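Local structure of uncharacterized protein (Magnetospirillum magneticum AMB-1, 5MU5) at residues Q190-R193 / Q194-A198; P168-E171 / T172-E175; V635-L638 / Q639-Y643. The protein is a Maf-type glycosyltransferase involved in formation of the bacterial flagellum, where it probably transfers sugar to flagellin. All coordinates share one frame; numbering follows the deposited sequence.

Contact 1. Residues Q190-R193 / Q194-A198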
ATOM      1  N   GLN A 190      -2.621   2.435 -17.561  1.00 45.65           N
ATOM      2  CA  GLN A 190      -1.368   3.135 -17.299  1.00 44.94           C
ATOM      3  C   GLN A 190      -1.595   4.512 -16.746  1.00 42.80           C
ATOM      4  O   GLN A 190      -0.864   4.953 -15.876  1.00 38.48           O
ATOM      5  CB  GLN A 190      -0.525   3.269 -18.569  1.00 48.69           C
ATOM      6  CG  GLN A 190       0.414   2.117 -18.783  1.00 54.71           C
ATOM      7  CD  GLN A 190       1.390   1.988 -17.628  1.00 57.94           C
ATOM      8  OE1 GLN A 190       1.986   2.971 -17.202  1.00 61.39           O
ATOM      9  NE2 GLN A 190       1.533   0.784 -17.100  1.00 62.12           N
ATOM     10  N   ILE A 191      -2.588   5.216 -17.269  1.00 42.05           N
ATOM     11  CA  ILE A 191      -2.870   6.550 -16.746  1.00 43.65           C
ATOM     12  C   ILE A 191      -3.182   6.445 -15.244  1.00 43.55           C
ATOM     13  O   ILE A 191      -2.602   7.172 -14.434  1.00 38.23           O
ATOM     14  CB  ILE A 191      -4.032   7.230 -17.485  1.00 42.36           C
ATOM     15  CG1 ILE A 191      -3.577   7.631 -18.893  1.00 43.27           C
ATOM     16  CG2 ILE A 191      -4.503   8.441 -16.695  1.00 41.39           C
ATOM     17  CD1 ILE A 191      -4.705   7.974 -19.832  1.00 45.34           C
ATOM     18  N   ALA A 192      -4.081   5.518 -14.911  1.00 42.01           N
ATOM     19  CA  ALA A 192      -4.521   5.298 -13.540  1.00 42.85           C
ATOM     20  C   ALA A 192      -3.359   4.967 -12.638  1.00 40.55           C
ATOM     21  O   ALA A 192      -3.226   5.562 -11.601  1.00 43.99           O
ATOM     22  CB  ALA A 192      -5.582   4.203 -13.473  1.00 41.47           C
ATOM     23  N   ARG A 193      -2.497   4.054 -13.051  1.00 44.06           N
ATOM     24  CA  ARG A 193      -1.321   3.693 -12.249  1.00 48.74           C
ATOM     25  C   ARG A 193      -0.374   4.856 -11.985  1.00 44.73           C
ATOM     26  O   ARG A 193       0.182   4.986 -10.893  1.00 40.39           O
ATOM     27  CB  ARG A 193      -0.506   2.563 -12.910  1.00 53.20           C
ATOM     28  CG  ARG A 193      -1.144   1.195 -12.779  1.00 66.69           C
ATOM     29  CD  ARG A 193      -0.160   0.039 -12.960  1.00 74.44           C
ATOM     30  NE  ARG A 193      -0.684  -1.152 -12.283  1.00 86.40           N
ATOM     31  CZ  ARG A 193      -1.577  -2.009 -12.787  1.00 90.75           C
ATOM     32  NH1 ARG A 193      -2.070  -1.852 -14.012  1.00 94.26           N
ATOM     33  NH2 ARG A 193      -1.980  -3.043 -12.051  1.00 91.04           N
ATOM     34  N   GLN A 194      -0.172   5.680 -13.003  1.00 46.54           N
ATOM     35  CA  GLN A 194       0.803   6.774 -12.927  1.00 44.77           C
ATOM     36  C   GLN A 194       0.291   7.906 -12.087  1.00 41.29           C
ATOM     37  O   GLN A 194       1.056   8.519 -11.363  1.00 42.00           O
ATOM     38  CB  GLN A 194       1.081   7.300 -14.307  1.00 48.89           C
ATOM     39  CG  GLN A 194       1.655   6.270 -15.240  1.00 55.24           C
ATOM     40  CD  GLN A 194       3.124   6.271 -15.161  1.00 59.54           C
ATOM     41  OE1 GLN A 194       3.701   5.669 -14.259  1.00 65.45           O
ATOM     42  NE2 GLN A 194       3.759   6.986 -16.088  1.00 62.33           N
ATOM     43  N   LEU A 195      -1.003   8.199 -12.217  1.00 41.73           N
ATOM     44  CA  LEU A 195      -1.649   9.222 -11.399  1.00 41.75           C
ATOM     45  C   LEU A 195      -1.599   8.835  -9.936  1.00 41.33           C
ATOM     46  O   LEU A 195      -1.217   9.645  -9.090  1.00 40.40           O
ATOM     47  CB  LEU A 195      -3.103   9.426 -11.804  1.00 43.55           C
ATOM     48  CG  LEU A 195      -3.367  10.531 -12.803  1.00 45.88           C
ATOM     49  CD1 LEU A 195      -4.856  10.573 -13.121  1.00 43.80           C
ATOM     50  CD2 LEU A 195      -2.862  11.851 -12.210  1.00 46.33           C
ATOM     51  N   ARG A 196      -1.965   7.586  -9.650  1.00 40.89           N
ATOM     52  CA  ARG A 196      -1.914   7.069  -8.281  1.00 41.30           C
ATOM     53  C   ARG A 196      -0.512   7.195  -7.746  1.00 38.22           C
ATOM     54  O   ARG A 196      -0.307   7.664  -6.652  1.00 38.20           O
ATOM     55  CB  ARG A 196      -2.384   5.606  -8.199  1.00 42.50           C
ATOM     56  CG  ARG A 196      -3.881   5.436  -8.416  1.00 46.44           C
ATOM     57  CD  ARG A 196      -4.405   4.099  -7.916  1.00 48.89           C
ATOM     58  NE  ARG A 196      -3.919   2.947  -8.685  1.00 50.47           N
ATOM     59  CZ  ARG A 196      -4.563   2.362  -9.695  1.00 49.48           C
ATOM     60  NH1 ARG A 196      -5.718   2.822 -10.136  1.00 49.37           N
ATOM     61  NH2 ARG A 196      -4.023   1.312 -10.292  1.00 50.66           N
ATOM     62  N   SER A 197       0.457   6.813  -8.552  1.00 39.35           N
ATOM     63  CA  SER A 197       1.853   6.872  -8.157  1.00 40.35           C
ATOM     64  C   SER A 197       2.348   8.320  -7.968  1.00 38.77           C
ATOM     65  O   SER A 197       3.133   8.627  -7.067  1.00 38.50           O
ATOM     66  CB  SER A 197       2.683   6.147  -9.205  1.00 40.59           C
ATOM     67  OG  SER A 197       4.049   6.323  -8.935  1.00 47.14           O
ATOM     68  N   ALA A 198       1.882   9.215  -8.818  1.00 38.50           N
ATOM     69  CA  ALA A 198       2.267  10.636  -8.707  1.00 39.78           C
ATOM     70  C   ALA A 198       1.780  11.239  -7.393  1.00 39.49           C
ATOM     71  O   ALA A 198       2.521  11.929  -6.728  1.00 39.84           O
ATOM     72  CB  ALA A 198       1.699  11.413  -9.875  1.00 39.56           C
TER
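Four successive backbone bonds, from Gln194, Leu195, Arg196 and Ser197 to the carbonyls of Gln190, Ile191, Ala192 and Arg193, make residues 190-193 and 194-198 consecutive turns of one regular alpha-helix. The straightest pair are Leu195 N to Ile191 O at 2.9 Å and Arg196 N to Ala192 O at 3.1 Å. On the buried side, Ile191 and Leu195 lie alongside each other and point the same way, CG2 of Ile191 meeting CD1 of Leu195 at 4.2 Å.

The side chain of Arg196 runs back along the helix over the preceding turn. Its chain bends at chi3 (-68°), which folds the guanidinium over the backbone, so that Ala192 O lies beneath one face, toward the rim. NH1 comes to 3.6 Å from Ala192 CB, while NH2 stands 3.8 Å from Arg193 CG. The guanidinium groups of Arg193 and Arg196 are steeply inclined, their planes 75° apart. NH1 of Arg196 ends in a salt bridge with Asp231, which supplies the opposite charge for this arginine.

Gln194 CG lies against Gln190 O at 2.9 Å, while the two side chains cross, OE1 of Gln190 3.9 Å from Gln194 CG and the amide planes 56° apart. The helix packs in the N-terminal alpha/beta region: Ile191 and Leu195 rest on Val150 of strand 146-150, Leu195 also reaches Ile183 of strand 180-183, and Ile191 touches Leu220 and Ala224 of helix 219-235.

Contact 2. Residues P168-E171 / T172-E175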
ATOM      1  N   PRO A 168       8.332  28.531 -14.429  1.00 46.90           N
ATOM      2  CA  PRO A 168       7.886  28.583 -13.041  1.00 45.84           C
ATOM      3  C   PRO A 168       7.310  27.238 -12.572  1.00 46.95           C
ATOM      4  O   PRO A 168       7.479  26.881 -11.419  1.00 46.51           O
ATOM      5  CB  PRO A 168       6.807  29.664 -13.063  1.00 48.16           C
ATOM      6  CG  PRO A 168       7.149  30.524 -14.237  1.00 49.03           C
ATOM      7  CD  PRO A 168       7.643  29.540 -15.258  1.00 48.81           C
ATOM      8  N   LEU A 169       6.681  26.483 -13.467  1.00 45.06           N
ATOM      9  CA  LEU A 169       6.195  25.148 -13.113  1.00 45.32           C
ATOM     10  C   LEU A 169       7.342  24.180 -12.879  1.00 42.33           C
ATOM     11  O   LEU A 169       7.422  23.536 -11.831  1.00 37.78           O
ATOM     12  CB  LEU A 169       5.294  24.598 -14.213  1.00 48.78           C
ATOM     13  CG  LEU A 169       3.972  25.335 -14.357  1.00 55.40           C
ATOM     14  CD1 LEU A 169       3.192  24.849 -15.569  1.00 59.46           C
ATOM     15  CD2 LEU A 169       3.170  25.112 -13.092  1.00 60.33           C
ATOM     16  N   LEU A 170       8.240  24.086 -13.855  1.00 41.50           N
ATOM     17  CA  LEU A 170       9.385  23.188 -13.751  1.00 40.21           C
ATOM     18  C   LEU A 170      10.283  23.522 -12.570  1.00 40.24           C
ATOM     19  O   LEU A 170      10.871  22.632 -11.967  1.00 37.56           O
ATOM     20  CB  LEU A 170      10.183  23.216 -15.047  1.00 40.90           C
ATOM     21  CG  LEU A 170       9.457  22.515 -16.183  1.00 41.92           C
ATOM     22  CD1 LEU A 170       9.926  23.031 -17.528  1.00 42.73           C
ATOM     23  CD2 LEU A 170       9.647  21.011 -16.053  1.00 43.67           C
ATOM     24  N   GLU A 171      10.375  24.810 -12.251  1.00 41.03           N
ATOM     25  CA  GLU A 171      11.164  25.285 -11.122  1.00 44.52           C
ATOM     26  C   GLU A 171      10.763  24.621  -9.797  1.00 43.55           C
ATOM     27  O   GLU A 171      11.589  24.497  -8.914  1.00 42.45           O
ATOM     28  CB  GLU A 171      11.039  26.812 -11.003  1.00 48.05           C
ATOM     29  CG  GLU A 171      12.168  27.474 -10.242  1.00 54.52           C
ATOM     30  CD  GLU A 171      13.521  27.178 -10.865  1.00 57.37           C
ATOM     31  OE1 GLU A 171      13.662  27.281 -12.107  1.00 65.04           O
ATOM     32  OE2 GLU A 171      14.441  26.831 -10.110  1.00 59.04           O
ATOM     33  N   THR A 172       9.500  24.196  -9.666  1.00 43.99           N
ATOM     34  CA  THR A 172       9.018  23.487  -8.452  1.00 43.32           C
ATOM     35  C   THR A 172       9.643  22.108  -8.254  1.00 43.60           C
ATOM     36  O   THR A 172       9.569  21.548  -7.156  1.00 49.99           O
ATOM     37  CB  THR A 172       7.484  23.312  -8.457  1.00 43.82           C
ATOM     38  OG1 THR A 172       7.065  22.557  -9.604  1.00 42.85           O
ATOM     39  CG2 THR A 172       6.775  24.675  -8.479  1.00 42.78           C
ATOM     40  N   ARG A 173      10.241  21.551  -9.306  1.00 41.56           N
ATOM     41  CA  ARG A 173      10.951  20.274  -9.221  1.00 41.66           C
ATOM     42  C   ARG A 173      12.352  20.395  -8.684  1.00 42.97           C
ATOM     43  O   ARG A 173      12.964  19.377  -8.384  1.00 43.76           O
ATOM     44  CB  ARG A 173      11.071  19.630 -10.600  1.00 44.44           C
ATOM     45  CG  ARG A 173       9.748  19.163 -11.146  1.00 45.21           C
ATOM     46  CD  ARG A 173       9.903  18.721 -12.570  1.00 47.33           C
ATOM     47  NE  ARG A 173      10.850  17.624 -12.680  1.00 51.74           N
ATOM     48  CZ  ARG A 173      10.537  16.342 -12.586  1.00 50.91           C
ATOM     49  NH1 ARG A 173       9.291  15.960 -12.365  1.00 52.85           N
ATOM     50  NH2 ARG A 173      11.481  15.437 -12.722  1.00 54.68           N
ATOM     51  N   ARG A 174      12.885  21.616  -8.586  1.00 43.78           N
ATOM     52  CA  ARG A 174      14.258  21.785  -8.155  1.00 46.96           C
ATOM     53  C   ARG A 174      14.579  21.068  -6.846  1.00 50.66           C
ATOM     54  O   ARG A 174      15.491  20.263  -6.808  1.00 53.54           O
ATOM     55  CB  ARG A 174      14.626  23.254  -8.027  1.00 48.49           C
ATOM     56  CG  ARG A 174      16.110  23.446  -7.762  1.00 48.19           C
ATOM     57  CD  ARG A 174      16.510  24.912  -7.812  1.00 48.54           C
ATOM     58  NE  ARG A 174      16.332  25.475  -9.148  1.00 47.50           N
ATOM     59  CZ  ARG A 174      17.140  25.241 -10.188  1.00 47.50           C
ATOM     60  NH1 ARG A 174      18.199  24.444 -10.074  1.00 47.09           N
ATOM     61  NH2 ARG A 174      16.889  25.807 -11.356  1.00 45.59           N
ATOM     62  N   GLU A 175      13.857  21.369  -5.775  1.00 55.01           N
ATOM     63  CA  GLU A 175      14.108  20.725  -4.465  1.00 58.64           C
ATOM     64  C   GLU A 175      13.440  19.365  -4.376  1.00 56.49           C
ATOM     65  O   GLU A 175      13.949  18.478  -3.727  1.00 60.70           O
ATOM     66  CB  GLU A 175      13.599  21.588  -3.311  1.00 60.67           C
ATOM     67  CG  GLU A 175      14.069  23.029  -3.366  1.00 67.55           C
ATOM     68  CD  GLU A 175      15.575  23.140  -3.504  1.00 76.81           C
ATOM     69  OE1 GLU A 175      16.281  22.333  -2.856  1.00 84.77           O
ATOM     70  OE2 GLU A 175      16.053  24.033  -4.251  1.00 82.54           O
TER
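Glu171 and Arg174 are joined by a salt bridge across the Glu171-Arg174 type I beta turn, where helix 166-171 gives way to the loop. From Glu171 CB, which lies 3.3 Å from Thr172 N, the chain bends at chi2 (58°) and brings the carboxylate alongside Arg174. CD lies at the edge of that guanidinium, in its plane. Arg174 grips Glu171 OE2 side-on with two nitrogens: NE at 2.5 Å, very short and of doubtful exact value, nearly along the C-O axis of OE2, and NH2 at 2.9 Å on its syn lone pair. The two flat groups are nearly coplanar, 22° apart. The other oxygen, OE1, pairs with Arg167, and Arg174 NH2 also bridges to Glu21, so the pair belongs to a chain of alternating charges. With an alanine here the shared carboxylate is gone, so Arg167 would probably lose this partner and Arg174, left with Glu21, would be freer to turn.

Within the turn, Thr172 OG1 donates to Leu169 O at 2.5 Å, very short, and Thr172 N bonds to the same carbonyl at 3.1 Å; one oxygen thus receives two donors from a single residue. Leu170 O accepts Arg173 N at 2.9 Å.

Leu170 packs on Ala18, Phe19 and Leu22 of helix 9-22, and Arg173 NE bonds to Leu22 O. Leu169 faces Leu135 and Leu139 of helix 134-142, whereas Leu170 and Thr172 touch Leu180 of strand 180-183.

Contact 3. Residues V635-L638 / Q639-Y643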
ATOM      1  N   VAL A 635       2.409  13.088  24.051  1.00 42.93           N
ATOM      2  CA  VAL A 635       1.895  11.778  24.430  1.00 45.08           C
ATOM      3  C   VAL A 635       2.638  10.643  23.683  1.00 44.32           C
ATOM      4  O   VAL A 635       3.001   9.635  24.284  1.00 46.97           O
ATOM      5  CB  VAL A 635       0.372  11.678  24.172  1.00 45.94           C
ATOM      6  CG1 VAL A 635      -0.112  10.231  24.239  1.00 46.22           C
ATOM      7  CG2 VAL A 635      -0.390  12.548  25.165  1.00 44.86           C
ATOM      8  N   MET A 636       2.870  10.811  22.387  1.00 42.04           N
ATOM      9  CA  MET A 636       3.582   9.809  21.607  1.00 41.61           C
ATOM     10  C   MET A 636       5.016   9.623  22.124  1.00 44.32           C
ATOM     11  O   MET A 636       5.524   8.506  22.209  1.00 46.15           O
ATOM     12  CB  MET A 636       3.641  10.204  20.132  1.00 39.27           C
ATOM     13  CG  MET A 636       2.298  10.186  19.433  1.00 39.36           C
ATOM     14  SD  MET A 636       2.390  10.713  17.710  1.00 40.67           S
ATOM     15  CE  MET A 636       3.048   9.227  16.952  1.00 40.80           C
ATOM     16  N   THR A 637       5.658  10.735  22.445  1.00 43.09           N
ATOM     17  CA  THR A 637       7.002  10.740  22.973  1.00 43.00           C
ATOM     18  C   THR A 637       7.070   9.908  24.247  1.00 43.67           C
ATOM     19  O   THR A 637       7.930   9.040  24.384  1.00 44.04           O
ATOM     20  CB  THR A 637       7.440  12.193  23.251  1.00 43.84           C
ATOM     21  OG1 THR A 637       7.625  12.872  22.000  1.00 42.09           O
ATOM     22  CG2 THR A 637       8.723  12.251  24.076  1.00 43.98           C
ATOM     23  N   LEU A 638       6.155  10.175  25.172  1.00 44.68           N
ATOM     24  CA  LEU A 638       6.124   9.450  26.439  1.00 46.89           C
ATOM     25  C   LEU A 638       5.794   7.989  26.260  1.00 44.78           C
ATOM     26  O   LEU A 638       6.321   7.159  26.984  1.00 47.86           O
ATOM     27  CB  LEU A 638       5.116  10.076  27.398  1.00 47.69           C
ATOM     28  CG  LEU A 638       5.526  11.458  27.887  1.00 49.23           C
ATOM     29  CD1 LEU A 638       4.319  12.128  28.520  1.00 50.00           C
ATOM     30  CD2 LEU A 638       6.702  11.380  28.859  1.00 50.35           C
ATOM     31  N   GLN A 639       4.921   7.676  25.307  1.00 43.17           N
ATOM     32  CA  GLN A 639       4.534   6.274  25.063  1.00 42.66           C
ATOM     33  C   GLN A 639       5.696   5.462  24.519  1.00 42.22           C
ATOM     34  O   GLN A 639       5.930   4.321  24.927  1.00 39.14           O
ATOM     35  CB  GLN A 639       3.341   6.196  24.111  1.00 41.67           C
ATOM     36  CG  GLN A 639       2.039   6.517  24.811  1.00 42.01           C
ATOM     37  CD  GLN A 639       0.815   6.199  23.986  1.00 41.56           C
ATOM     38  OE1 GLN A 639       0.914   5.804  22.832  1.00 40.61           O
ATOM     39  NE2 GLN A 639      -0.362   6.385  24.582  1.00 44.04           N
ATOM     40  N   VAL A 640       6.440   6.086  23.614  1.00 43.25           N
ATOM     41  CA  VAL A 640       7.595   5.461  22.996  1.00 44.16           C
ATOM     42  C   VAL A 640       8.655   5.114  24.037  1.00 46.79           C
ATOM     43  O   VAL A 640       9.185   3.997  24.028  1.00 45.67           O
ATOM     44  CB  VAL A 640       8.167   6.367  21.879  1.00 43.08           C
ATOM     45  CG1 VAL A 640       9.597   5.995  21.509  1.00 42.14           C
ATOM     46  CG2 VAL A 640       7.265   6.308  20.653  1.00 41.40           C
ATOM     47  N   GLU A 641       8.948   6.066  24.926  1.00 46.83           N
ATOM     48  CA  GLU A 641       9.974   5.890  25.951  1.00 49.96           C
ATOM     49  C   GLU A 641       9.570   4.834  26.964  1.00 49.79           C
ATOM     50  O   GLU A 641      10.379   4.004  27.365  1.00 49.81           O
ATOM     51  CB  GLU A 641      10.276   7.217  26.655  1.00 52.91           C
ATOM     52  CG  GLU A 641      11.032   8.199  25.766  1.00 55.16           C
ATOM     53  CD  GLU A 641      11.165   9.595  26.372  1.00 61.14           C
ATOM     54  OE1 GLU A 641      10.585   9.863  27.453  1.00 64.16           O
ATOM     55  OE2 GLU A 641      11.839  10.444  25.743  1.00 66.00           O
ATOM     56  N   TRP A 642       8.315   4.885  27.382  1.00 49.18           N
ATOM     57  CA  TRP A 642       7.753   3.853  28.244  1.00 49.08           C
ATOM     58  C   TRP A 642       7.770   2.465  27.577  1.00 48.27           C
ATOM     59  O   TRP A 642       8.057   1.462  28.224  1.00 48.52           O
ATOM     60  CB  TRP A 642       6.322   4.246  28.597  1.00 49.87           C
ATOM     61  CG  TRP A 642       5.518   3.172  29.228  1.00 52.21           C
ATOM     62  CD1 TRP A 642       5.519   2.823  30.539  1.00 53.16           C
ATOM     63  CD2 TRP A 642       4.558   2.320  28.580  1.00 52.42           C
ATOM     64  NE1 TRP A 642       4.629   1.797  30.752  1.00 55.40           N
ATOM     65  CE2 TRP A 642       4.033   1.464  29.566  1.00 53.05           C
ATOM     66  CE3 TRP A 642       4.102   2.191  27.261  1.00 51.60           C
ATOM     67  CZ2 TRP A 642       3.061   0.497  29.282  1.00 51.98           C
ATOM     68  CZ3 TRP A 642       3.144   1.222  26.977  1.00 51.03           C
ATOM     69  CH2 TRP A 642       2.636   0.389  27.990  1.00 52.49           C
ATOM     70  N   TYR A 643       7.450   2.417  26.283  1.00 46.67           N
ATOM     71  CA  TYR A 643       7.382   1.156  25.550  1.00 46.03           C
ATOM     72  C   TYR A 643       8.732   0.489  25.423  1.00 47.49           C
ATOM     73  O   TYR A 643       8.841  -0.708  25.665  1.00 48.56           O
ATOM     74  CB  TYR A 643       6.790   1.371  24.160  1.00 45.95           C
ATOM     75  CG  TYR A 643       7.058   0.273  23.174  1.00 42.82           C
ATOM     76  CD1 TYR A 643       6.282  -0.868  23.150  1.00 43.59           C
ATOM     77  CD2 TYR A 643       8.078   0.390  22.246  1.00 43.07           C
ATOM     78  CE1 TYR A 643       6.529  -1.879  22.233  1.00 44.00           C
ATOM     79  CE2 TYR A 643       8.318  -0.603  21.312  1.00 41.88           C
ATOM     80  CZ  TYR A 643       7.548  -1.741  21.310  1.00 42.61           C
ATOM     81  OH  TYR A 643       7.790  -2.740  20.381  1.00 41.49           O
TER
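Val635 and Gln639 lie side by side on the long alpha-helix 618-646, part of the Maf helical bundle domain, and point the same way, one turn apart. Val635 CG1 is the branch that touches, 3.9 Å from Gln639 NE2 at the end of the extended amide chain. CG1 stands opposite the backbone N across the CA-CB bond (chi1 166°), which carries this methyl toward the next turn. The amide end lies beside the methyl, and its OE1 accepts a hydrogen bond from His243 NE2, linking this buried amide to helix 242-257.

A second pair, Thr637 and Glu641, repeats the side-by-side arrangement on another side of the helix. Here the methyl CG2 of Thr637 comes to 4.0 Å from Glu641 OE2, a contact of apolar with charged group and not a polar bond. The threonine hydroxyl is directed backward instead: with OG1 anti to the carbonyl carbon (chi1 -70°), it is hydrogen-bonded to Ile633 O in the preceding turn.

Other side chains leave the helix for its neighbours. Met636 packs among Val594, Thr597 and Leu598 of helix 589-609, and Val640 lies on Ile550 of helix 546-564. Trp642 meets Phe650 and Trp663 edge-to-face, which joins the end of this helix to the C-terminal segment. The backbone beneath is regular, with Gln639 N bonded to Val635 O at 2.9 Å and Glu641 N to Thr637 O at 3.2 Å. Val640 CG2 packs back against that backbone, 3.2 Å from Met636 O.

From the N terminus the contacts follow in series, contact 2, then contact 1, then contact 3, none nesting in or crossing another. Contacts 1 and 3 join successive turns of a helix, contact 2 a helix end with the beta turn there; none closes a long loop. Contact 2 precedes strand 180-183 and contact 1 lies on helix 188-202 just beyond it; both border the four-stranded parallel sheet of the N-terminal region, centres about 21 Å apart. The chain then passes through the large mixed sheet of its central part, which includes the MptE-like region, before contact 3, where helix 618-646 meets helices 242-257, 546-564 and 589-609, its centre 38 to 39 Å from the others.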